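PDB 4O5O: 3-hydroxyacyl-CoA dehydrogenase from Brucella suis, which probably catalyses the NAD-dependent oxidation of 3-hydroxyacyl-CoA to 3-ketoacyl-CoA, as a short-chain dehydrogenase built on a Rossmann fold. Local coordinates for residues H110-E113 and T114-T118; I164-A167 and A168-S172; A69-T72 and D73-A77. All coordinates share one frame; numbering follows the deposited sequence.

Interaction 1 (H110-E113 and T114-T118)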
ATOM      1  N   HIS B 110       5.062 -16.619 -22.318  1.00  8.02           N
ATOM      2  CA  HIS B 110       4.176 -17.268 -21.355  1.00  7.84           C
ATOM      3  C   HIS B 110       2.942 -17.744 -22.079  1.00  8.02           C
ATOM      4  O   HIS B 110       2.348 -16.981 -22.844  1.00  8.92           O
ATOM      5  CB  HIS B 110       3.785 -16.208 -20.313  1.00  8.85           C
ATOM      6  CG  HIS B 110       3.166 -16.709 -19.037  1.00  7.08           C
ATOM      7  ND1 HIS B 110       1.991 -17.419 -18.977  1.00  8.36           N
ATOM      8  CD2 HIS B 110       3.502 -16.446 -17.749  1.00  7.02           C
ATOM      9  CE1 HIS B 110       1.681 -17.658 -17.711  1.00  8.07           C
ATOM     10  NE2 HIS B 110       2.555 -17.037 -16.947  1.00  8.11           N
ATOM     11  N   LYS B 111       2.499 -18.962 -21.806  1.00  9.01           N
ATOM     12  CA  LYS B 111       1.271 -19.457 -22.442  1.00  8.69           C
ATOM     13  C   LYS B 111       0.066 -18.677 -21.942  1.00  7.74           C
ATOM     14  O   LYS B 111      -0.013 -18.317 -20.751  1.00  9.35           O
ATOM     15  CB  LYS B 111       1.063 -20.946 -22.180  1.00 10.28           C
ATOM     16  CG  LYS B 111       2.147 -21.831 -22.777  1.00 13.33           C
ATOM     17  CD  LYS B 111       2.049 -21.897 -24.288  1.00 23.04           C
ATOM     18  CE  LYS B 111       2.896 -23.036 -24.860  1.00 33.40           C
ATOM     19  NZ  LYS B 111       4.355 -22.728 -24.858  1.00 37.00           N
ATOM     20  N   LEU B 112      -0.849 -18.355 -22.840  1.00  7.86           N
ATOM     21  CA  LEU B 112      -2.062 -17.711 -22.379  1.00  7.79           C
ATOM     22  C   LEU B 112      -2.915 -18.663 -21.534  1.00  8.87           C
ATOM     23  O   LEU B 112      -3.542 -18.269 -20.554  1.00 10.18           O
ATOM     24  CB  LEU B 112      -2.829 -17.132 -23.555  1.00  8.21           C
ATOM     25  CG  LEU B 112      -4.026 -16.244 -23.210  1.00 10.73           C
ATOM     26  CD1 LEU B 112      -3.574 -15.061 -22.353  1.00 11.60           C
ATOM     27  CD2 LEU B 112      -4.744 -15.783 -24.458  1.00 12.24           C
ATOM     28  N   GLU B 113      -2.885 -19.932 -21.892  1.00  8.67           N
ATOM     29  CA  GLU B 113      -3.731 -20.924 -21.225  1.00 10.64           C
ATOM     30  C   GLU B 113      -3.353 -21.112 -19.739  1.00  9.12           C
ATOM     31  O   GLU B 113      -4.212 -21.333 -18.891  1.00  9.59           O
ATOM     32  CB  GLU B 113      -3.661 -22.279 -21.990  1.00 14.11           C
ATOM     33  CG  GLU B 113      -4.126 -22.251 -23.464  1.00 19.42           C
ATOM     34  CD  GLU B 113      -3.055 -21.894 -24.516  1.00 22.05           C
ATOM     35  OE1 GLU B 113      -2.043 -21.199 -24.233  1.00 15.22           O
ATOM     36  OE2 GLU B 113      -3.269 -22.308 -25.680  1.00 24.59           O
ATOM     37  N   THR B 114      -2.050 -21.107 -19.449  1.00  8.29           N
ATOM     38  CA  THR B 114      -1.575 -21.282 -18.071  1.00  8.45           C
ATOM     39  C   THR B 114      -1.906 -20.046 -17.192  1.00  7.89           C
ATOM     40  O   THR B 114      -2.316 -20.193 -16.048  1.00  9.73           O
ATOM     41  CB  THR B 114      -0.069 -21.554 -18.074  1.00 10.75           C
ATOM     42  OG1 THR B 114       0.569 -20.500 -18.781  1.00 11.29           O
ATOM     43  CG2 THR B 114       0.217 -22.926 -18.711  1.00 11.60           C
ATOM     44  N   PHE B 115      -1.765 -18.838 -17.749  1.00  7.49           N
ATOM     45  CA  PHE B 115      -2.173 -17.626 -17.042  1.00  6.95           C
ATOM     46  C   PHE B 115      -3.666 -17.724 -16.746  1.00  6.39           C
ATOM     47  O   PHE B 115      -4.116 -17.478 -15.610  1.00  7.32           O
ATOM     48  CB  PHE B 115      -1.898 -16.379 -17.894  1.00  7.42           C
ATOM     49  CG  PHE B 115      -2.177 -15.071 -17.187  1.00  7.08           C
ATOM     50  CD1 PHE B 115      -3.432 -14.508 -17.240  1.00  7.61           C
ATOM     51  CD2 PHE B 115      -1.167 -14.382 -16.517  1.00  7.34           C
ATOM     52  CE1 PHE B 115      -3.696 -13.299 -16.609  1.00  7.73           C
ATOM     53  CE2 PHE B 115      -1.427 -13.181 -15.885  1.00  9.14           C
ATOM     54  CZ  PHE B 115      -2.702 -12.642 -15.910  1.00  8.14           C
ATOM     55  N   THR B 116      -4.439 -18.138 -17.751  1.00  6.37           N
ATOM     56  CA  THR B 116      -5.869 -18.241 -17.578  1.00  7.08           C
ATOM     57  C   THR B 116      -6.260 -19.256 -16.487  1.00  7.22           C
ATOM     58  O   THR B 116      -7.146 -18.992 -15.692  1.00  7.62           O
ATOM     59  CB  THR B 116      -6.568 -18.560 -18.922  1.00  7.32           C
ATOM     60  OG1 THR B 116      -6.298 -17.507 -19.856  1.00  9.39           O
ATOM     61  CG2 THR B 116      -8.077 -18.736 -18.751  1.00  8.62           C
ATOM     62  N   ARG B 117      -5.606 -20.422 -16.463  1.00  6.34           N
ATOM     63  CA  ARG B 117      -5.884 -21.439 -15.449  1.00  7.33           C
ATOM     64  C   ARG B 117      -5.607 -20.944 -14.036  1.00  6.66           C
ATOM     65  O   ARG B 117      -6.377 -21.197 -13.119  1.00  6.55           O
ATOM     66  CB  ARG B 117      -5.088 -22.721 -15.731  1.00 10.20           C
ATOM     67  CG  ARG B 117      -5.328 -23.842 -14.725  1.00 12.37           C
ATOM     68  CD  ARG B 117      -4.603 -25.144 -15.082  1.00 16.79           C
ATOM     69  NE  ARG B 117      -4.774 -26.184 -14.055  1.00 19.21           N
ATOM     70  CZ  ARG B 117      -3.981 -26.364 -12.991  1.00 25.54           C
ATOM     71  NH1 ARG B 117      -2.915 -25.580 -12.759  1.00 26.59           N
ATOM     72  NH2 ARG B 117      -4.260 -27.349 -12.138  1.00 30.18           N
ATOM     73  N   THR B 118      -4.482 -20.280 -13.840  1.00  6.66           N
ATOM     74  CA  THR B 118      -4.144 -19.755 -12.525  1.00  6.26           C
ATOM     75  C   THR B 118      -5.179 -18.745 -12.051  1.00  5.56           C
ATOM     76  O   THR B 118      -5.619 -18.764 -10.892  1.00  5.80           O
ATOM     77  CB  THR B 118      -2.750 -19.141 -12.595  1.00  6.91           C
ATOM     78  OG1 THR B 118      -1.828 -20.178 -12.920  1.00  9.40           O
ATOM     79  CG2 THR B 118      -2.304 -18.492 -11.301  1.00  6.52           C
TER

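Interaction 2 (I164-A167 and A168-S172)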
ATOM      1  N   ILE B 164      10.132 -12.643 -10.196  1.00  6.04           N
ATOM      2  CA  ILE B 164      10.238 -13.099 -11.566  1.00  5.94           C
ATOM      3  C   ILE B 164       9.550 -14.466 -11.708  1.00  6.52           C
ATOM      4  O   ILE B 164       9.809 -15.370 -10.926  1.00  7.46           O
ATOM      5  CB  ILE B 164      11.715 -13.156 -12.012  1.00  6.21           C
ATOM      6  CG1 ILE B 164      12.300 -11.728 -12.037  1.00  6.89           C
ATOM      7  CG2 ILE B 164      11.845 -13.858 -13.354  1.00  6.82           C
ATOM      8  CD1 ILE B 164      13.815 -11.675 -12.229  1.00  7.15           C
ATOM      9  N   GLY B 165       8.690 -14.600 -12.707  1.00  6.00           N
ATOM     10  CA  GLY B 165       7.911 -15.819 -12.908  1.00  6.37           C
ATOM     11  C   GLY B 165       6.505 -15.825 -12.328  1.00  6.61           C
ATOM     12  O   GLY B 165       5.750 -16.750 -12.591  1.00  7.03           O
ATOM     13  N   GLN B 166       6.163 -14.791 -11.542  1.00  5.84           N
ATOM     14  CA  GLN B 166       4.901 -14.766 -10.826  1.00  5.54           C
ATOM     15  C   GLN B 166       3.825 -13.836 -11.421  1.00  5.63           C
ATOM     16  O   GLN B 166       2.891 -13.462 -10.724  1.00  6.29           O
ATOM     17  CB  GLN B 166       5.135 -14.412  -9.343  1.00  5.86           C
ATOM     18  CG  GLN B 166       5.923 -15.470  -8.599  1.00  7.13           C
ATOM     19  CD  GLN B 166       5.830 -15.283  -7.110  1.00  7.43           C
ATOM     20  OE1 GLN B 166       6.191 -14.242  -6.563  1.00  7.60           O
ATOM     21  NE2 GLN B 166       5.354 -16.305  -6.435  1.00 13.00           N
ATOM     22  N   ALA B 167       3.910 -13.485 -12.701  1.00  5.57           N
ATOM     23  CA  ALA B 167       2.865 -12.623 -13.259  1.00  6.01           C
ATOM     24  C   ALA B 167       1.478 -13.182 -13.001  1.00  5.69           C
ATOM     25  O   ALA B 167       0.598 -12.442 -12.541  1.00  5.90           O
ATOM     26  CB  ALA B 167       3.080 -12.374 -14.743  1.00  6.59           C
ATOM     27  N   ALA B 168       1.253 -14.457 -13.326  1.00  5.62           N
ATOM     28  CA  ALA B 168      -0.073 -15.024 -13.160  1.00  5.51           C
ATOM     29  C   ALA B 168      -0.462 -15.135 -11.696  1.00  5.11           C
ATOM     30  O   ALA B 168      -1.583 -14.751 -11.299  1.00  5.36           O
ATOM     31  CB  ALA B 168      -0.188 -16.381 -13.834  1.00  5.51           C
ATOM     32  N   TYR B 169       0.443 -15.663 -10.876  1.00  4.97           N
ATOM     33  CA  TYR B 169       0.124 -15.819  -9.462  1.00  5.03           C
ATOM     34  C   TYR B 169      -0.135 -14.474  -8.797  1.00  5.00           C
ATOM     35  O   TYR B 169      -1.138 -14.314  -8.085  1.00  5.71           O
ATOM     36  CB  TYR B 169       1.256 -16.585  -8.776  1.00  5.87           C
ATOM     37  CG  TYR B 169       0.938 -17.005  -7.384  1.00  7.41           C
ATOM     38  CD1 TYR B 169      -0.107 -17.885  -7.145  1.00  9.38           C
ATOM     39  CD2 TYR B 169       1.681 -16.555  -6.317  1.00  9.28           C
ATOM     40  CE1 TYR B 169      -0.403 -18.312  -5.881  1.00  9.89           C
ATOM     41  CE2 TYR B 169       1.394 -16.979  -5.036  1.00 11.21           C
ATOM     42  CZ  TYR B 169       0.355 -17.853  -4.827  1.00  9.44           C
ATOM     43  OH  TYR B 169       0.093 -18.252  -3.528  1.00 14.79           O
ATOM     44  N   SER B 170       0.761 -13.517  -9.022  1.00  5.31           N
ATOM     45  CA  SER B 170       0.568 -12.149  -8.481  1.00  5.39           C
ATOM     46  C   SER B 170      -0.732 -11.504  -8.962  1.00  5.12           C
ATOM     47  O   SER B 170      -1.449 -10.884  -8.177  1.00  5.93           O
ATOM     48  CB  SER B 170       1.753 -11.261  -8.844  1.00  5.63           C
ATOM     49  OG  SER B 170       2.938 -11.704  -8.236  1.00  6.41           O
ATOM     50  N   ALA B 171      -1.042 -11.636 -10.264  1.00  4.73           N
ATOM     51  CA  ALA B 171      -2.303 -11.095 -10.762  1.00  5.43           C
ATOM     52  C   ALA B 171      -3.487 -11.692 -10.031  1.00  5.02           C
ATOM     53  O   ALA B 171      -4.404 -10.991  -9.581  1.00  5.55           O
ATOM     54  CB  ALA B 171      -2.435 -11.340 -12.250  1.00  6.30           C
ATOM     55  N   SER B 172      -3.478 -13.016  -9.901  1.00  5.24           N
ATOM     56  CA  SER B 172      -4.627 -13.675  -9.274  1.00  4.92           C
ATOM     57  C   SER B 172      -4.782 -13.297  -7.826  1.00  4.76           C
ATOM     58  O   SER B 172      -5.914 -13.046  -7.361  1.00  5.16           O
ATOM     59  CB  SER B 172      -4.487 -15.195  -9.442  1.00  5.82           C
ATOM     60  OG  SER B 172      -3.515 -15.778  -8.578  1.00  6.95           O
TER
HETATM   61  O   HOH W   1       3.280 -16.438 -14.330  1.00  6.86           O
HETATM   62  O   HOH W   2       2.646 -17.307 -11.786  1.00 11.22           O

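Interaction 3 (A69-T72 and D73-A77)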
ATOM      1  N   ALA B  69     -14.076 -23.423  -9.426  1.00  8.92           N
ATOM      2  CA  ALA B  69     -14.358 -22.511 -10.531  1.00  9.67           C
ATOM      3  C   ALA B  69     -15.667 -22.861 -11.244  1.00 10.32           C
ATOM      4  O   ALA B  69     -16.077 -22.144 -12.159  1.00 12.13           O
ATOM      5  CB  ALA B  69     -13.227 -22.501 -11.534  1.00 11.48           C
ATOM      6  N   SER B  70     -16.310 -23.963 -10.838  1.00  8.59           N
ATOM      7  CA  SER B  70     -17.562 -24.418 -11.461  1.00  9.33           C
ATOM      8  C   SER B  70     -18.806 -23.883 -10.746  1.00  8.79           C
ATOM      9  O   SER B  70     -18.976 -24.069  -9.545  1.00  9.13           O
ATOM     10  CB  SER B  70     -17.613 -25.943 -11.505  1.00  9.55           C
ATOM     11  OG  SER B  70     -18.919 -26.428 -11.737  1.00 11.04           O
ATOM     12  N   ASP B  71     -19.680 -23.221 -11.496  1.00  9.66           N
ATOM     13  CA  ASP B  71     -20.971 -22.778 -10.970  1.00 10.79           C
ATOM     14  C   ASP B  71     -21.723 -23.964 -10.324  1.00 11.22           C
ATOM     15  O   ASP B  71     -22.204 -23.893  -9.173  1.00 10.74           O
ATOM     16  CB  ASP B  71     -21.783 -22.190 -12.134  1.00 12.82           C
ATOM     17  CG  ASP B  71     -23.177 -21.747 -11.730  1.00 16.21           C
ATOM     18  OD1 ASP B  71     -23.299 -20.631 -11.253  1.00 19.18           O
ATOM     19  OD2 ASP B  71     -24.166 -22.489 -11.945  1.00 20.37           O
ATOM     20  N   THR B  72     -21.824 -25.060 -11.080  1.00 11.66           N
ATOM     21  CA  THR B  72     -22.514 -26.289 -10.645  1.00 12.22           C
ATOM     22  C   THR B  72     -21.933 -26.844  -9.373  1.00  9.59           C
ATOM     23  O   THR B  72     -22.656 -27.132  -8.422  1.00 11.00           O
ATOM     24  CB  THR B  72     -22.376 -27.355 -11.759  1.00 15.44           C
ATOM     25  OG1 THR B  72     -23.165 -26.946 -12.852  1.00 17.78           O
ATOM     26  CG2 THR B  72     -22.743 -28.791 -11.297  1.00 19.72           C
ATOM     27  N   ASP B  73     -20.611 -27.021  -9.361  1.00  9.57           N
ATOM     28  CA  ASP B  73     -19.977 -27.634  -8.202  1.00  9.66           C
ATOM     29  C   ASP B  73     -20.076 -26.727  -7.003  1.00  9.71           C
ATOM     30  O   ASP B  73     -20.226 -27.201  -5.887  1.00 10.64           O
ATOM     31  CB  ASP B  73     -18.511 -27.958  -8.456  1.00 10.05           C
ATOM     32  CG  ASP B  73     -18.302 -29.196  -9.268  1.00 12.87           C
ATOM     33  OD1 ASP B  73     -19.284 -29.869  -9.677  1.00 16.00           O
ATOM     34  OD2 ASP B  73     -17.103 -29.505  -9.463  1.00 13.85           O
ATOM     35  N   GLY B  74     -19.983 -25.416  -7.209  1.00  9.12           N
ATOM     36  CA  GLY B  74     -20.101 -24.509  -6.088  1.00  8.42           C
ATOM     37  C   GLY B  74     -21.474 -24.619  -5.446  1.00  8.62           C
ATOM     38  O   GLY B  74     -21.587 -24.715  -4.215  1.00 10.24           O
ATOM     39  N   LYS B  75     -22.521 -24.647  -6.275  1.00  8.18           N
ATOM     40  CA  LYS B  75     -23.887 -24.776  -5.747  1.00  9.53           C
ATOM     41  C   LYS B  75     -24.073 -26.114  -5.053  1.00 10.13           C
ATOM     42  O   LYS B  75     -24.748 -26.201  -4.015  1.00 11.53           O
ATOM     43  CB  LYS B  75     -24.922 -24.572  -6.847  1.00 10.12           C
ATOM     44  CG  LYS B  75     -24.927 -23.125  -7.332  1.00 10.83           C
ATOM     45  CD  LYS B  75     -25.729 -22.877  -8.607  1.00 15.56           C
ATOM     46  CE  LYS B  75     -25.652 -21.405  -8.988  1.00 17.56           C
ATOM     47  NZ  LYS B  75     -26.021 -21.086 -10.404  1.00 19.22           N
ATOM     48  N   ALA B  76     -23.491 -27.169  -5.626  1.00 10.17           N
ATOM     49  CA  ALA B  76     -23.610 -28.506  -5.005  1.00 11.34           C
ATOM     50  C   ALA B  76     -22.946 -28.555  -3.633  1.00 11.37           C
ATOM     51  O   ALA B  76     -23.423 -29.240  -2.721  1.00 14.67           O
ATOM     52  CB  ALA B  76     -23.049 -29.596  -5.898  1.00 12.22           C
ATOM     53  N   ALA B  77     -21.856 -27.800  -3.491  1.00 10.82           N
ATOM     54  CA  ALA B  77     -21.096 -27.746  -2.242  1.00 11.41           C
ATOM     55  C   ALA B  77     -21.901 -27.043  -1.145  1.00 10.31           C
ATOM     56  O   ALA B  77     -22.008 -27.525   0.001  1.00 11.31           O
ATOM     57  CB  ALA B  77     -19.767 -27.039  -2.466  1.00 10.67           C
TER

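Interaction 1 (H110-E113 and T114-T118)
L112 O takes two bonds from T116, and together they close the first turn of helix 112-137. T116 N comes at 2.9 Å from L112 O with an N-H...O angle of 160°. The hydroxyl adds a second grip: T116 OG1 donates to L112 O, also at 2.9 Å, from above the carbonyl plane. It can reach back because it lies beside its own backbone N (chi1 -60°), which leaves CG2 on the far side. One residue on, R117 N bonds to E113 O at 2.9 Å and carries the helical ladder forward.

K111 is the N-cap, and its carbonyl draws in the groups around it. H110 ND1 donates to K111 O at 2.8 Å, with the oxygen close to the imidazole plane, a bond that fixes how the ring is turned. T114 OG1 stands 3.0 Å from the same K111 O and is hydrogen-bonded to E101 OE1. The imidazole turns its edge to the helix start, with F115 N near the ring plane, and H110 CE1 comes 3.8 Å from F115 CB as the two side chains cross at about a right angle.

Beyond these residues F115 packs on A168 and A171 of helix 167-187, and its ring stacks on F127 of a second subunit, which also meets H110 edge-to-face, so the helix start meets both helix 167-187 and a second subunit.

Interaction 2 (I164-A167 and A168-S172)
A168 follows A167 in the first turn of helix 167-187, with Q166 at the N-cap. Its N-H misses Q166 O, where the angle is poor, and turns to a water 3.0 Å from A168 N that also lies 3.0 Å from G165 O. The methyl of A168 also touches T118 of helix 112-137.

Y169 repeats the pattern: its N-H bonds to a second water, 2.9 Å from Y169 N, so that two waters serve N-H groups of the opening turn. Its side chain runs alongside that of Q166, both pointing the same way, with amide and ring planes 32° apart and Q166 NE2 3.7 Å from Y169 CD2. The other end of that amide, OE1, accepts from Q163 N, which helps hold the amide beside the ring. Y169 occupies the place of the tyrosine in the YxxxK motif of short-chain dehydrogenases and is probably the catalytic one, consistent with S156 and N122 lying against it.

S170 N makes the first helical bond, 2.7 Å to Q166 O and nearly in line with the carbonyl. With OG beside its own backbone N (chi1 -65°), the hydroxyl of S170 comes back beside Q166 CB, 3.7 Å from OG, and is hydrogen-bonded to A158 O.

A171 N continues the ladder at 2.9 Å from A167 O, while its methyl meets M179 of a second subunit. S172 OG donates to Y169 O at 2.8 Å and is also bonded to N122 ND2.

Interaction 3 (A69-T72 and D73-A77)
S70 O accepts from G74 N at 2.9 Å, the first rung of an alpha-helical ladder that K75 N continues to D71 O and A76 N to T72 O, at 3.0 and 2.9 Å. All three bonds are fairly straight, and S70, with an extended psi of 125°, stands just ahead of them as the N-cap. Its hydroxyl caps the turn: S70 OG accepts from D73 N at 3.0 Å, and the N-H points almost straight at it (172°). The reach follows from the first torsion: OG lies opposite the backbone N of S70, beside the carbonyl carbon (chi1 163°), and so meets D73 N.

This cap starts helix 71-85, the link in the Rossmann fold between edge strand 61-65 and strand 90-93. Those strands are separated in the sheet by 39-44 and 15-19, so the connection is the long beta-alpha-beta crossover between the two halves of the sheet.

One turn apart, D71 and K75 form a salt bridge. The lysine chain is extended beyond CG and crosses the carboxylate obliquely, K75 NZ meeting D71 OD2 on its syn lone pair at 2.8 Å; the companion bond to D71 OD1 is weak. R131 of helix 112-137 holds OD1 as a second charged partner, which probably stabilises the carboxylate further. D73 sits next to the capping serine, its CB 3.6 Å from S70 OG, and turns its carboxylate back to accept from D67 N with OD2. N128, also of helix 112-137, donates to S70 O beside the helical bond.

How the interactions relate
From the N terminus the chain meets interaction 3 first, at the start of helix 71-85, then interaction 1 at the head of helix 112-137 and interaction 2 at the head of helix 167-187. Each closes just one helical turn; they follow in series, neither enclosing nor crossing one another. Interactions 1 and 2 touch, F115 CD2 lying 3.5 Å from A168 CB, which joins the starts of two neighbouring helices. Interaction 3 stands apart, its nearest atoms about 7 Å from interaction 1, but the same helix 112-137 reaches it further along. All three touch the second subunit, where L112 packs on A69 of that subunit.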